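Local coordinates for Serine/threonine-protein kinase Tel1 (PDB 6SKY) that is a serine/threonine kinase of the ATM family that probably senses DNA damage and activates checkpoint signalling by phosphorylating Ser/Thr-Gln sites, at residues 1627-1635 and 2060-2068. Numbering follows the deposited sequence.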
loop_
_atom_site.group_PDB
_atom_site.type_symbol
_atom_site.label_atom_id
_atom_site.label_comp_id
_atom_site.label_asym_id
_atom_site.label_seq_id
_atom_site.Cartn_x
_atom_site.Cartn_y
_atom_site.Cartn_z
ATOM N N GLY A 1627 -10.901 34.615 40.769
ATOM C CA GLY A 1627 -11.182 34.094 39.453
ATOM C C GLY A 1627 -10.295 34.713 38.401
ATOM O O GLY A 1627 -9.872 34.041 37.458
ATOM N N GLU A 1628 -10.000 36.000 38.544
ATOM C CA GLU A 1628 -9.148 36.646 37.560
ATOM C C GLU A 1628 -7.714 36.158 37.660
ATOM O O GLU A 1628 -7.012 36.097 36.645
ATOM C CB GLU A 1628 -9.233 38.158 37.712
ATOM C CG GLU A 1628 -10.401 38.749 36.949
ATOM C CD GLU A 1628 -10.675 40.197 37.295
ATOM O OE1 GLU A 1628 -11.222 40.459 38.387
ATOM O OE2 GLU A 1628 -10.345 41.077 36.473
ATOM N N TYR A 1629 -7.269 35.752 38.846
ATOM C CA TYR A 1629 -5.941 35.163 38.921
ATOM C C TYR A 1629 -5.904 33.805 38.238
ATOM O O TYR A 1629 -4.915 33.468 37.586
ATOM C CB TYR A 1629 -5.469 35.031 40.359
ATOM C CG TYR A 1629 -4.083 34.458 40.411
ATOM C CD1 TYR A 1629 -2.983 35.247 40.152
ATOM C CD2 TYR A 1629 -3.876 33.121 40.679
ATOM C CE1 TYR A 1629 -1.725 34.725 40.172
ATOM C CE2 TYR A 1629 -2.620 32.593 40.699
ATOM C CZ TYR A 1629 -1.548 33.398 40.450
ATOM O OH TYR A 1629 -0.287 32.866 40.475
ATOM N N LEU A 1630 -6.962 33.007 38.381
ATOM C CA LEU A 1630 -6.999 31.730 37.682
ATOM C C LEU A 1630 -7.089 31.916 36.179
ATOM O O LEU A 1630 -6.513 31.127 35.430
ATOM C CB LEU A 1630 -8.165 30.884 38.171
ATOM C CG LEU A 1630 -7.980 30.269 39.547
ATOM C CD1 LEU A 1630 -8.964 29.159 39.736
ATOM C CD2 LEU A 1630 -6.583 29.759 39.706
ATOM N N ALA A 1631 -7.780 32.953 35.714
ATOM C CA ALA A 1631 -7.777 33.239 34.286
ATOM C C ALA A 1631 -6.388 33.625 33.805
ATOM O O ALA A 1631 -5.951 33.189 32.738
ATOM C CB ALA A 1631 -8.777 34.339 33.964
ATOM N N TRP A 1632 -5.673 34.439 34.580
ATOM C CA TRP A 1632 -4.314 34.811 34.197
ATOM C C TRP A 1632 -3.383 33.601 34.197
ATOM O O TRP A 1632 -2.548 33.445 33.297
ATOM C CB TRP A 1632 -3.805 35.901 35.134
ATOM C CG TRP A 1632 -2.412 36.325 34.876
ATOM C CD1 TRP A 1632 -1.989 37.222 33.951
ATOM C CD2 TRP A 1632 -1.246 35.877 35.562
ATOM N NE1 TRP A 1632 -0.630 37.351 34.007
ATOM C CE2 TRP A 1632 -0.151 36.535 34.994
ATOM C CE3 TRP A 1632 -1.023 34.976 36.597
ATOM C CZ2 TRP A 1632 1.141 36.322 35.425
ATOM C CZ3 TRP A 1632 0.253 34.767 37.018
ATOM C CH2 TRP A 1632 1.323 35.434 36.437
ATOM N N ALA A 1633 -3.515 32.728 35.192
ATOM C CA ALA A 1633 -2.693 31.528 35.236
ATOM C C ALA A 1633 -3.006 30.604 34.074
ATOM O O ALA A 1633 -2.109 29.960 33.526
ATOM C CB ALA A 1633 -2.895 30.801 36.559
ATOM N N GLY A 1634 -4.275 30.521 33.685
ATOM C CA GLY A 1634 -4.623 29.751 32.508
ATOM C C GLY A 1634 -4.041 30.333 31.243
ATOM O O GLY A 1634 -3.605 29.603 30.363
ATOM N N ARG A 1635 -4.025 31.654 31.133
ATOM C CA ARG A 1635 -3.415 32.274 29.965
ATOM C C ARG A 1635 -1.925 31.967 29.889
ATOM O O ARG A 1635 -1.397 31.669 28.814
ATOM C CB ARG A 1635 -3.657 33.774 30.001
ATOM C CG ARG A 1635 -3.629 34.427 28.666
ATOM C CD ARG A 1635 -3.380 35.890 28.833
ATOM N NE ARG A 1635 -4.575 36.693 28.638
ATOM C CZ ARG A 1635 -4.625 37.996 28.875
ATOM N NH1 ARG A 1635 -3.554 38.626 29.326
ATOM N NH2 ARG A 1635 -5.744 38.666 28.669
ATOM N N HIS A 2060 -12.367 34.380 29.156
ATOM C CA HIS A 2060 -11.774 34.351 30.489
ATOM C C HIS A 2060 -12.488 33.367 31.402
ATOM O O HIS A 2060 -11.848 32.685 32.211
ATOM C CB HIS A 2060 -11.787 35.746 31.090
ATOM C CG HIS A 2060 -10.825 36.683 30.436
ATOM N ND1 HIS A 2060 -9.808 36.249 29.618
ATOM C CD2 HIS A 2060 -10.721 38.031 30.482
ATOM C CE1 HIS A 2060 -9.122 37.287 29.182
ATOM N NE2 HIS A 2060 -9.655 38.381 29.692
ATOM N N ASP A 2061 -13.810 33.264 31.285
ATOM C CA ASP A 2061 -14.522 32.238 32.033
ATOM C C ASP A 2061 -14.079 30.845 31.608
ATOM O O ASP A 2061 -13.956 29.941 32.444
ATOM C CB ASP A 2061 -16.024 32.406 31.846
ATOM C CG ASP A 2061 -16.830 31.603 32.848
ATOM O OD1 ASP A 2061 -16.227 30.883 33.673
ATOM O OD2 ASP A 2061 -18.075 31.692 32.816
ATOM N N GLY A 2062 -13.815 30.656 30.314
ATOM C CA GLY A 2062 -13.326 29.367 29.854
ATOM C C GLY A 2062 -11.971 29.017 30.431
ATOM O O GLY A 2062 -11.747 27.892 30.880
ATOM N N LEU A 2063 -11.048 29.978 30.424
ATOM C CA LEU A 2063 -9.722 29.744 30.994
ATOM C C LEU A 2063 -9.806 29.407 32.474
ATOM O O LEU A 2063 -9.141 28.479 32.954
ATOM C CB LEU A 2063 -8.838 30.970 30.786
ATOM C CG LEU A 2063 -8.441 31.329 29.360
ATOM C CD1 LEU A 2063 -7.821 32.692 29.320
ATOM C CD2 LEU A 2063 -7.483 30.312 28.816
ATOM N N LYS A 2064 -10.623 30.151 33.213
ATOM C CA LYS A 2064 -10.782 29.915 34.641
ATOM C C LYS A 2064 -11.333 28.524 34.920
ATOM O O LYS A 2064 -10.821 27.801 35.781
ATOM C CB LYS A 2064 -11.697 30.989 35.205
ATOM C CG LYS A 2064 -11.900 30.995 36.680
ATOM C CD LYS A 2064 -13.024 31.949 36.986
ATOM C CE LYS A 2064 -12.886 33.223 36.167
ATOM N NZ LYS A 2064 -14.196 33.856 35.871
ATOM N N ASN A 2065 -12.382 28.131 34.202
ATOM C CA ASN A 2065 -12.970 26.818 34.428
ATOM C C ASN A 2065 -12.009 25.700 34.050
ATOM O O ASN A 2065 -11.954 24.667 34.725
ATOM C CB ASN A 2065 -14.267 26.693 33.644
ATOM C CG ASN A 2065 -15.282 27.729 34.045
ATOM O OD1 ASN A 2065 -15.492 27.979 35.228
ATOM N ND2 ASN A 2065 -15.915 28.349 33.061
ATOM N N THR A 2066 -11.240 25.881 32.975
ATOM C CA THR A 2066 -10.291 24.848 32.584
ATOM C C THR A 2066 -9.209 24.665 33.635
ATOM O O THR A 2066 -8.820 23.534 33.941
ATOM C CB THR A 2066 -9.672 25.183 31.234
ATOM O OG1 THR A 2066 -10.700 25.281 30.252
ATOM C CG2 THR A 2066 -8.725 24.106 30.825
ATOM N N VAL A 2067 -8.705 25.761 34.203
ATOM C CA VAL A 2067 -7.695 25.620 35.247
ATOM C C VAL A 2067 -8.291 24.969 36.487
ATOM O O VAL A 2067 -7.652 24.127 37.130
ATOM C CB VAL A 2067 -7.061 26.978 35.570
ATOM C CG1 VAL A 2067 -6.165 26.865 36.768
ATOM C CG2 VAL A 2067 -6.269 27.440 34.409
ATOM N N ARG A 2068 -9.524 25.329 36.839
ATOM C CA ARG A 2068 -10.161 24.691 37.985
ATOM C C ARG A 2068 -10.345 23.202 37.762
ATOM O O ARG A 2068 -10.335 22.422 38.716
ATOM C CB ARG A 2068 -11.506 25.334 38.279
ATOM C CG ARG A 2068 -11.434 26.686 38.940
ATOM C CD ARG A 2068 -12.753 26.983 39.602
ATOM N NE ARG A 2068 -12.887 28.371 40.018
ATOM C CZ ARG A 2068 -13.583 29.283 39.349
ATOM N NH1 ARG A 2068 -13.656 30.523 39.807
ATOM N NH2 ARG A 2068 -14.208 28.954 38.226
#
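The guanidinium of Arg1635 and the ring of His2060 meet obliquely, their planes 54° apart, with NH2 of Arg1635 3.7 Å from CE1 of the histidine; the arginine's main partner is Asp1601, through a salt bridge. The guanidinium of Arg2068 carries CG of its own helix neighbour Lys2064 over one face and OD1 of Asn2065 at its edge, while CG of Arg2068 lies 3.6 Å from CD1 of Leu1630, the two side chains crossing at about a right angle. Between these margins segments 1627-1635 and 2060-2068 cross at 84°, their axes 7.6 Å apart at closest, with no hydrogen bond between them. Small residues line the crossing: CA of Ala1631 is 4.5 Å from CA of Lys2064, and CG2 of Val2067 lies against CA of Gly1634. Lys2064, its CG turned opposite its own N (chi1 -175°), runs CG and CD past Gly1627 and CB of Leu1630. A serine here, without CG, CD and CE, would probably leave a gap beside both residues. Helix 1627-1644 thus packs across helix 2052-2070 of the FAT region; Trp1632 points away to helices 1557-1569 and 1606-1619, while Leu2063 touches helix 2077-2097 as well as Ala1631 O.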